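Local coordinates for protein hypoxanthine-guanine-xanthine phosphoribosyltransferase (Tritrichomonas foetus, PDB 1HGX) that transfers a phosphoribosyl group from 5-phosphoribosyl 1-diphosphate to hypoxanthine, guanine or xanthine, letting the parasite make purine nucleotides from bases salvaged from its host, at residues D19-I24 and Y53-K58; T32-D37 and S125-T130. All blocks are in the same frame, centred on the assembly; numbering follows the deposited sequence.

Contact 1. Residues D19-I24 and Y53-K58; sequences DIQKRI and YTDLLK
This is a buried helix-to-helix packing contact in a type I phosphoribosyltransferase fold, in which I24 and Q21 of helix 17-35 meet D55 and L56 of helix 50-57. The second helix is the connection of the parallel β-α-β crossover between strands 41-45 and 65-72. The short axes come within 10.4 Å at a signed crossing angle of -52°, and the backbones draw closest at the I24 and L56 CA atoms, 6.1 Å apart.

I24 supplies the apolar part. Its CD1 presses on the aliphatic base of the aspartate, 3.5 Å from D55 CB, while its other branch turns to the leucine, with I24 CG2 at 4.0 Å from L56 CD2. The same methyl also touches the isoleucine carbonyl oxygen, L56 CD2 being 3.9 Å from I24 O. L56 packs further on L27 and L31 of helix 17-35.

The polar part lies beside this apolar patch. A bend in the glutamine chain at chi2 (-51°) brings its amide round to the aspartate, where Q21 NE2 donates a hydrogen bond to D55 OD2. The bond is nearly straight at the hydrogen, 163°, and D55 OD2 lies close to the amide plane. The acceptor, in contrast, is met from well above the carboxylate plane, and the two flat groups stand almost perpendicular.

Neither polar end relies on this bond alone: Q21 NE2 also reaches Q17 OE1, and D55 OD2 accepts from Y160 OH. D55 OD1 forms a salt bridge with K58 NZ of the second subunit, which would probably favour the ionised carboxylate and ties the contact to the dimer interface. Within the same chain K58 NZ also forms a salt bridge to D55 OD1, a weak hydrogen bond at 3.4 Å; the interhelical hydrogen bond from Q21 NE2 to D55 OD2 is 3.2 Å long.

Contact 2. Residues T32-D37 and S125-T130; sequences TEFYED and SLKVCT
K127 drives its ammonium group over a face of the F34 ring in a well-centred cation-pi contact. NZ of K127 lies 3.3 Å from the F34 ring centroid and just 8° off the ring normal. The preceding methylene follows it over the same face, K127 CE being 4.1 Å from that centroid in a CH-pi contact. Beyond CG the lysine chain is fully extended; the lysine and phenylalanine side chains approach from opposite directions, and the ammonium ends above the ring face. On the helix side, F34 CG is anti to the backbone N (chi1 -173°), which carries the ring out to the lysine.

Y35 touches the inner methylenes of the same lysine, CB to CD. Y35 OH is 3.4 Å from K127 CB and 3.5 Å from K127 CD; the hydroxyl thus borders this part of the chain, and the F34 face takes over at CE and NZ. The two aromatic residues also brace each other: F34 CD2 sits 3.5 Å above the Y35 ring plane, over its centre.

A water near the plane of the tyrosine ring bridges the segments, 2.7 Å from Y35 OH and 2.8 Å from S125 OG. S125 OG lies at the edge of the F34 ring and is bonded to H97 ND1 as well. K38 adds a second cation-pi contact to F34.

The contact thus joins the C-terminal part of helix 17-35 to strand 125-130, which lies between strands 97-102 and 147-152; L99 and Y147 adjoin K127, while L126 and V128 point away from helix 17-35, and their side chains pack on helix 109-119.

In the fold
Both contacts use helix 17-35: contact 1 its N-terminal part, against helix 50-57, and contact 2 its C-terminal part, against strand 125-130. Their centres are 15 Å apart, yet they meet directly where L56 CD1 packs on C129 SG at 4.2 Å. Their segments alternate along the chain, and helix 17-35 is common to both. Neither includes a residue of the GMP pocket. The side chain of L56 is about 10 Å from that of E102, and the side chain of K127 about 11 Å from that of I105, E102 and I105 both belonging to the GMP-binding site. Contact 1 reaches the second subunit; contact 2 stays within one chain.

Contact 1. Residues D19-I24 and Y53-K58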
ATOM      1  N   ASP A  19       9.618  -9.701 -15.292  1.00 22.32           N
ATOM      2  CA  ASP A  19       8.353 -10.222 -15.818  1.00 18.66           C
ATOM      3  C   ASP A  19       7.184  -9.486 -15.181  1.00 14.51           C
ATOM      4  O   ASP A  19       6.230  -9.121 -15.851  1.00 15.79           O
ATOM      5  CB  ASP A  19       8.197 -11.714 -15.511  1.00 22.30           C
ATOM      6  CG  ASP A  19       9.318 -12.563 -16.089  1.00 27.43           C
ATOM      7  OD1 ASP A  19       9.831 -12.225 -17.178  1.00 28.37           O
ATOM      8  OD2 ASP A  19       9.678 -13.575 -15.450  1.00 25.24           O
ATOM      9  N   ILE A  20       7.258  -9.318 -13.869  1.00 16.67           N
ATOM     10  CA  ILE A  20       6.222  -8.649 -13.087  1.00 16.29           C
ATOM     11  C   ILE A  20       6.021  -7.221 -13.563  1.00 16.15           C
ATOM     12  O   ILE A  20       4.910  -6.835 -13.911  1.00 19.30           O
ATOM     13  CB  ILE A  20       6.599  -8.669 -11.577  1.00 16.67           C
ATOM     14  CG1 ILE A  20       6.516 -10.106 -11.042  1.00 13.07           C
ATOM     15  CG2 ILE A  20       5.716  -7.715 -10.770  1.00 16.88           C
ATOM     16  CD1 ILE A  20       7.201 -10.302  -9.705  1.00 14.24           C
ATOM     17  N   GLN A  21       7.110  -6.463 -13.642  1.00 17.96           N
ATOM     18  CA  GLN A  21       7.043  -5.070 -14.065  1.00 19.23           C
ATOM     19  C   GLN A  21       6.533  -4.877 -15.493  1.00 18.15           C
ATOM     20  O   GLN A  21       5.829  -3.906 -15.786  1.00 17.53           O
ATOM     21  CB  GLN A  21       8.393  -4.392 -13.835  1.00 23.16           C
ATOM     22  CG  GLN A  21       8.760  -4.314 -12.349  1.00 26.54           C
ATOM     23  CD  GLN A  21       7.637  -3.715 -11.494  1.00 29.62           C
ATOM     24  OE1 GLN A  21       7.017  -2.706 -11.868  1.00 30.95           O
ATOM     25  NE2 GLN A  21       7.371  -4.328 -10.352  1.00 26.68           N
ATOM     26  N   LYS A  22       6.870  -5.807 -16.378  1.00 15.87           N
ATOM     27  CA  LYS A  22       6.401  -5.744 -17.749  1.00 16.01           C
ATOM     28  C   LYS A  22       4.878  -5.954 -17.745  1.00 17.78           C
ATOM     29  O   LYS A  22       4.128  -5.208 -18.388  1.00 18.46           O
ATOM     30  CB  LYS A  22       7.088  -6.833 -18.565  1.00 14.75           C
ATOM     31  CG  LYS A  22       6.583  -6.998 -19.975  1.00 15.20           C
ATOM     32  CD  LYS A  22       7.408  -8.049 -20.689  1.00 20.85           C
ATOM     33  CE  LYS A  22       6.916  -8.280 -22.095  1.00 25.10           C
ATOM     34  NZ  LYS A  22       5.586  -8.937 -22.100  1.00 24.94           N
ATOM     35  N   ARG A  23       4.421  -6.953 -16.999  1.00 15.63           N
ATOM     36  CA  ARG A  23       2.994  -7.254 -16.922  1.00 16.70           C
ATOM     37  C   ARG A  23       2.198  -6.079 -16.344  1.00 16.38           C
ATOM     38  O   ARG A  23       1.106  -5.753 -16.813  1.00 15.87           O
ATOM     39  CB  ARG A  23       2.762  -8.497 -16.061  1.00 13.98           C
ATOM     40  CG  ARG A  23       1.330  -9.006 -16.114  1.00 13.88           C
ATOM     41  CD  ARG A  23       0.996  -9.513 -17.510  1.00 14.62           C
ATOM     42  NE  ARG A  23      -0.414  -9.858 -17.632  1.00 15.41           N
ATOM     43  CZ  ARG A  23      -1.240  -9.326 -18.521  1.00 16.30           C
ATOM     44  NH1 ARG A  23      -0.802  -8.418 -19.382  1.00 16.78           N
ATOM     45  NH2 ARG A  23      -2.516  -9.680 -18.524  1.00 15.07           N
ATOM     46  N   ILE A  24       2.740  -5.467 -15.301  1.00 14.92           N
ATOM     47  CA  ILE A  24       2.091  -4.329 -14.670  1.00 18.16           C
ATOM     48  C   ILE A  24       1.931  -3.177 -15.659  1.00 17.62           C
ATOM     49  O   ILE A  24       0.888  -2.525 -15.685  1.00 17.43           O
ATOM     50  CB  ILE A  24       2.868  -3.887 -13.412  1.00 19.52           C
ATOM     51  CG1 ILE A  24       2.612  -4.895 -12.289  1.00 20.28           C
ATOM     52  CG2 ILE A  24       2.458  -2.471 -12.975  1.00 21.69           C
ATOM     53  CD1 ILE A  24       3.268  -4.532 -11.003  1.00 25.02           C
ATOM     54  N   TYR A  53      -0.743  -3.341  -6.092  1.00 10.49           N
ATOM     55  CA  TYR A  53      -1.594  -2.146  -6.114  1.00  9.47           C
ATOM     56  C   TYR A  53      -0.798  -0.853  -6.279  1.00 10.46           C
ATOM     57  O   TYR A  53      -1.085  -0.053  -7.180  1.00 11.74           O
ATOM     58  CB  TYR A  53      -2.429  -2.079  -4.832  1.00  8.52           C
ATOM     59  CG  TYR A  53      -3.410  -0.923  -4.750  1.00 12.06           C
ATOM     60  CD1 TYR A  53      -4.640  -0.978  -5.407  1.00 10.37           C
ATOM     61  CD2 TYR A  53      -3.142   0.193  -3.950  1.00 12.45           C
ATOM     62  CE1 TYR A  53      -5.587   0.045  -5.263  1.00  9.95           C
ATOM     63  CE2 TYR A  53      -4.085   1.220  -3.800  1.00 14.81           C
ATOM     64  CZ  TYR A  53      -5.302   1.136  -4.456  1.00 12.66           C
ATOM     65  OH  TYR A  53      -6.240   2.139  -4.295  1.00 13.44           O
ATOM     66  N   THR A  54       0.187  -0.631  -5.416  1.00  8.78           N
ATOM     67  CA  THR A  54       0.980   0.585  -5.522  1.00  9.99           C
ATOM     68  C   THR A  54       1.775   0.639  -6.827  1.00 10.37           C
ATOM     69  O   THR A  54       1.943   1.715  -7.404  1.00 10.62           O
ATOM     70  CB  THR A  54       1.917   0.758  -4.323  1.00 13.87           C
ATOM     71  OG1 THR A  54       2.807  -0.356  -4.256  1.00 22.74           O
ATOM     72  CG2 THR A  54       1.110   0.849  -3.029  1.00 12.08           C
ATOM     73  N   ASP A  55       2.259  -0.508  -7.301  1.00 10.39           N
ATOM     74  CA  ASP A  55       3.015  -0.529  -8.558  1.00 13.77           C
ATOM     75  C   ASP A  55       2.135  -0.140  -9.736  1.00 13.89           C
ATOM     76  O   ASP A  55       2.584   0.566 -10.647  1.00 14.90           O
ATOM     77  CB  ASP A  55       3.670  -1.890  -8.796  1.00 15.83           C
ATOM     78  CG  ASP A  55       5.010  -2.026  -8.077  1.00 20.48           C
ATOM     79  OD1 ASP A  55       5.542  -1.008  -7.581  1.00 22.90           O
ATOM     80  OD2 ASP A  55       5.540  -3.152  -8.002  1.00 24.18           O
ATOM     81  N   LEU A  56       0.877  -0.571  -9.699  1.00 14.03           N
ATOM     82  CA  LEU A  56      -0.088  -0.244 -10.738  1.00 15.20           C
ATOM     83  C   LEU A  56      -0.372   1.252 -10.716  1.00 16.68           C
ATOM     84  O   LEU A  56      -0.361   1.908 -11.767  1.00 17.65           O
ATOM     85  CB  LEU A  56      -1.419  -0.970 -10.513  1.00 18.55           C
ATOM     86  CG  LEU A  56      -1.679  -2.362 -11.085  1.00 26.26           C
ATOM     87  CD1 LEU A  56      -3.094  -2.751 -10.685  1.00 25.93           C
ATOM     88  CD2 LEU A  56      -1.538  -2.390 -12.614  1.00 22.99           C
ATOM     89  N   LEU A  57      -0.661   1.775  -9.524  1.00 14.29           N
ATOM     90  CA  LEU A  57      -0.973   3.193  -9.352  1.00 15.69           C
ATOM     91  C   LEU A  57       0.146   4.120  -9.821  1.00 17.58           C
ATOM     92  O   LEU A  57      -0.112   5.256 -10.208  1.00 18.50           O
ATOM     93  CB  LEU A  57      -1.352   3.496  -7.903  1.00 13.74           C
ATOM     94  CG  LEU A  57      -2.848   3.526  -7.560  1.00 17.21           C
ATOM     95  CD1 LEU A  57      -3.580   2.303  -8.079  1.00 17.63           C
ATOM     96  CD2 LEU A  57      -3.012   3.662  -6.059  1.00 16.40           C
ATOM     97  N   LYS A  58       1.384   3.633  -9.804  1.00 15.44           N
ATOM     98  CA  LYS A  58       2.514   4.435 -10.262  1.00 17.22           C
ATOM     99  C   LYS A  58       2.469   4.607 -11.780  1.00 18.16           C
ATOM    100  O   LYS A  58       3.203   5.419 -12.344  1.00 19.04           O
ATOM    101  CB  LYS A  58       3.837   3.791  -9.857  1.00 14.31           C
ATOM    102  CG  LYS A  58       4.126   3.893  -8.390  1.00 17.55           C
ATOM    103  CD  LYS A  58       5.306   3.036  -8.036  1.00 20.96           C
ATOM    104  CE  LYS A  58       5.549   3.048  -6.544  1.00 23.04           C
ATOM    105  NZ  LYS A  58       6.525   1.989  -6.188  1.00 30.96           N
TER

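Contact 2. Residues T32-D37 and S125-T130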
ATOM      1  N   THR A  32      -6.167   1.939 -18.165  1.00 18.59           N
ATOM      2  CA  THR A  32      -6.315   3.328 -18.612  1.00 18.10           C
ATOM      3  C   THR A  32      -7.384   3.459 -19.701  1.00 18.40           C
ATOM      4  O   THR A  32      -8.189   4.392 -19.702  1.00 19.69           O
ATOM      5  CB  THR A  32      -4.973   3.868 -19.133  1.00 12.74           C
ATOM      6  OG1 THR A  32      -4.003   3.812 -18.082  1.00 13.01           O
ATOM      7  CG2 THR A  32      -5.123   5.306 -19.598  1.00 14.25           C
ATOM      8  N   GLU A  33      -7.397   2.486 -20.601  1.00 19.33           N
ATOM      9  CA  GLU A  33      -8.343   2.429 -21.698  1.00 20.83           C
ATOM     10  C   GLU A  33      -9.770   2.619 -21.166  1.00 20.23           C
ATOM     11  O   GLU A  33     -10.507   3.492 -21.618  1.00 21.51           O
ATOM     12  CB  GLU A  33      -8.224   1.055 -22.356  1.00 25.91           C
ATOM     13  CG  GLU A  33      -8.543   1.013 -23.829  1.00 44.74           C
ATOM     14  CD  GLU A  33      -7.348   1.360 -24.701  1.00 52.91           C
ATOM     15  OE1 GLU A  33      -6.195   1.245 -24.220  1.00 57.26           O
ATOM     16  OE2 GLU A  33      -7.564   1.736 -25.876  1.00 56.36           O
ATOM     17  N   PHE A  34     -10.116   1.860 -20.134  1.00 17.68           N
ATOM     18  CA  PHE A  34     -11.454   1.905 -19.561  1.00 17.26           C
ATOM     19  C   PHE A  34     -11.704   2.935 -18.461  1.00 14.71           C
ATOM     20  O   PHE A  34     -12.750   3.584 -18.443  1.00 15.34           O
ATOM     21  CB  PHE A  34     -11.820   0.503 -19.048  1.00 17.77           C
ATOM     22  CG  PHE A  34     -13.240   0.370 -18.572  1.00 18.16           C
ATOM     23  CD1 PHE A  34     -14.283   0.222 -19.478  1.00 14.63           C
ATOM     24  CD2 PHE A  34     -13.532   0.382 -17.214  1.00 18.78           C
ATOM     25  CE1 PHE A  34     -15.595   0.089 -19.042  1.00 17.12           C
ATOM     26  CE2 PHE A  34     -14.847   0.249 -16.766  1.00 18.94           C
ATOM     27  CZ  PHE A  34     -15.879   0.102 -17.682  1.00 15.78           C
ATOM     28  N   TYR A  35     -10.727   3.124 -17.582  1.00 13.76           N
ATOM     29  CA  TYR A  35     -10.892   4.011 -16.427  1.00 16.07           C
ATOM     30  C   TYR A  35     -10.437   5.466 -16.483  1.00 18.02           C
ATOM     31  O   TYR A  35     -10.730   6.243 -15.569  1.00 17.14           O
ATOM     32  CB  TYR A  35     -10.243   3.354 -15.202  1.00 14.37           C
ATOM     33  CG  TYR A  35     -10.923   2.080 -14.763  1.00 11.83           C
ATOM     34  CD1 TYR A  35     -12.159   2.118 -14.122  1.00 12.59           C
ATOM     35  CD2 TYR A  35     -10.337   0.838 -14.995  1.00 12.81           C
ATOM     36  CE1 TYR A  35     -12.797   0.954 -13.720  1.00 13.70           C
ATOM     37  CE2 TYR A  35     -10.966  -0.339 -14.603  1.00 13.46           C
ATOM     38  CZ  TYR A  35     -12.199  -0.273 -13.964  1.00 14.98           C
ATOM     39  OH  TYR A  35     -12.832  -1.432 -13.577  1.00 17.27           O
ATOM     40  N   GLU A  36      -9.755   5.844 -17.550  1.00 16.88           N
ATOM     41  CA  GLU A  36      -9.220   7.189 -17.678  1.00 19.77           C
ATOM     42  C   GLU A  36     -10.169   8.350 -17.332  1.00 19.25           C
ATOM     43  O   GLU A  36      -9.816   9.244 -16.561  1.00 18.23           O
ATOM     44  CB  GLU A  36      -8.665   7.355 -19.087  1.00 22.36           C
ATOM     45  CG  GLU A  36      -7.812   8.572 -19.300  1.00 33.44           C
ATOM     46  CD  GLU A  36      -7.108   8.526 -20.637  1.00 38.08           C
ATOM     47  OE1 GLU A  36      -7.708   8.027 -21.615  1.00 39.84           O
ATOM     48  OE2 GLU A  36      -5.944   8.967 -20.705  1.00 47.73           O
ATOM     49  N   ASP A  37     -11.377   8.328 -17.873  1.00 16.61           N
ATOM     50  CA  ASP A  37     -12.310   9.417 -17.615  1.00 21.52           C
ATOM     51  C   ASP A  37     -13.408   9.030 -16.635  1.00 19.68           C
ATOM     52  O   ASP A  37     -14.402   9.730 -16.506  1.00 20.52           O
ATOM     53  CB  ASP A  37     -12.922   9.893 -18.940  1.00 28.39           C
ATOM     54  CG  ASP A  37     -13.773   8.823 -19.621  1.00 39.28           C
ATOM     55  OD1 ASP A  37     -13.426   7.620 -19.551  1.00 45.53           O
ATOM     56  OD2 ASP A  37     -14.795   9.194 -20.241  1.00 47.49           O
ATOM     57  N   SER A 125     -20.283   0.341 -12.026  1.00  8.89           N
ATOM     58  CA  SER A 125     -19.668  -0.816 -12.647  1.00  9.93           C
ATOM     59  C   SER A 125     -18.769  -1.430 -11.599  1.00  7.01           C
ATOM     60  O   SER A 125     -18.325  -0.752 -10.679  1.00  5.81           O
ATOM     61  CB  SER A 125     -18.887  -0.448 -13.919  1.00 10.54           C
ATOM     62  OG  SER A 125     -17.828   0.459 -13.661  1.00 13.59           O
ATOM     63  N   LEU A 126     -18.499  -2.716 -11.739  1.00  9.36           N
ATOM     64  CA  LEU A 126     -17.688  -3.421 -10.775  1.00  9.81           C
ATOM     65  C   LEU A 126     -16.881  -4.484 -11.523  1.00 11.02           C
ATOM     66  O   LEU A 126     -17.453  -5.349 -12.189  1.00  7.68           O
ATOM     67  CB  LEU A 126     -18.608  -4.054  -9.729  1.00 13.54           C
ATOM     68  CG  LEU A 126     -18.025  -4.966  -8.651  1.00 16.78           C
ATOM     69  CD1 LEU A 126     -16.922  -4.261  -7.879  1.00 17.81           C
ATOM     70  CD2 LEU A 126     -19.140  -5.403  -7.719  1.00 19.26           C
ATOM     71  N   LYS A 127     -15.557  -4.347 -11.473  1.00 10.98           N
ATOM     72  CA  LYS A 127     -14.637  -5.262 -12.134  1.00 12.18           C
ATOM     73  C   LYS A 127     -13.548  -5.733 -11.183  1.00 10.90           C
ATOM     74  O   LYS A 127     -13.294  -5.119 -10.140  1.00 11.19           O
ATOM     75  CB  LYS A 127     -14.003  -4.603 -13.356  1.00 12.85           C
ATOM     76  CG  LYS A 127     -14.979  -4.339 -14.472  1.00 16.38           C
ATOM     77  CD  LYS A 127     -14.288  -3.787 -15.694  1.00 19.52           C
ATOM     78  CE  LYS A 127     -15.293  -3.568 -16.800  1.00 23.81           C
ATOM     79  NZ  LYS A 127     -14.680  -3.032 -18.045  1.00 29.31           N
ATOM     80  N   VAL A 128     -12.891  -6.819 -11.564  1.00 11.33           N
ATOM     81  CA  VAL A 128     -11.851  -7.423 -10.749  1.00 10.51           C
ATOM     82  C   VAL A 128     -10.533  -7.486 -11.488  1.00  9.73           C
ATOM     83  O   VAL A 128     -10.492  -7.846 -12.668  1.00  9.49           O
ATOM     84  CB  VAL A 128     -12.249  -8.882 -10.330  1.00 10.98           C
ATOM     85  CG1 VAL A 128     -11.088  -9.588  -9.600  1.00 14.24           C
ATOM     86  CG2 VAL A 128     -13.460  -8.848  -9.428  1.00 14.03           C
ATOM     87  N   CYS A 129      -9.471  -7.123 -10.778  1.00  8.66           N
ATOM     88  CA  CYS A 129      -8.109  -7.162 -11.290  1.00 12.31           C
ATOM     89  C   CYS A 129      -7.291  -7.964 -10.274  1.00 10.21           C
ATOM     90  O   CYS A 129      -7.130  -7.549  -9.128  1.00 11.95           O
ATOM     91  CB  CYS A 129      -7.536  -5.746 -11.422  1.00 14.23           C
ATOM     92  SG  CYS A 129      -5.796  -5.719 -11.927  1.00 14.76           S
ATOM     93  N   THR A 130      -6.801  -9.125 -10.679  1.00 11.34           N
ATOM     94  CA  THR A 130      -6.013  -9.949  -9.773  1.00  9.80           C
ATOM     95  C   THR A 130      -4.589 -10.147 -10.307  1.00  9.64           C
ATOM     96  O   THR A 130      -4.371 -10.226 -11.523  1.00  9.21           O
ATOM     97  CB  THR A 130      -6.716 -11.314  -9.500  1.00  9.37           C
ATOM     98  OG1 THR A 130      -6.069 -11.979  -8.405  1.00 12.27           O
ATOM     99  CG2 THR A 130      -6.706 -12.216 -10.737  1.00  6.22           C
TER
HETATM  100  O   HOH W   1     -15.437  -0.878 -13.019  1.00 14.43           O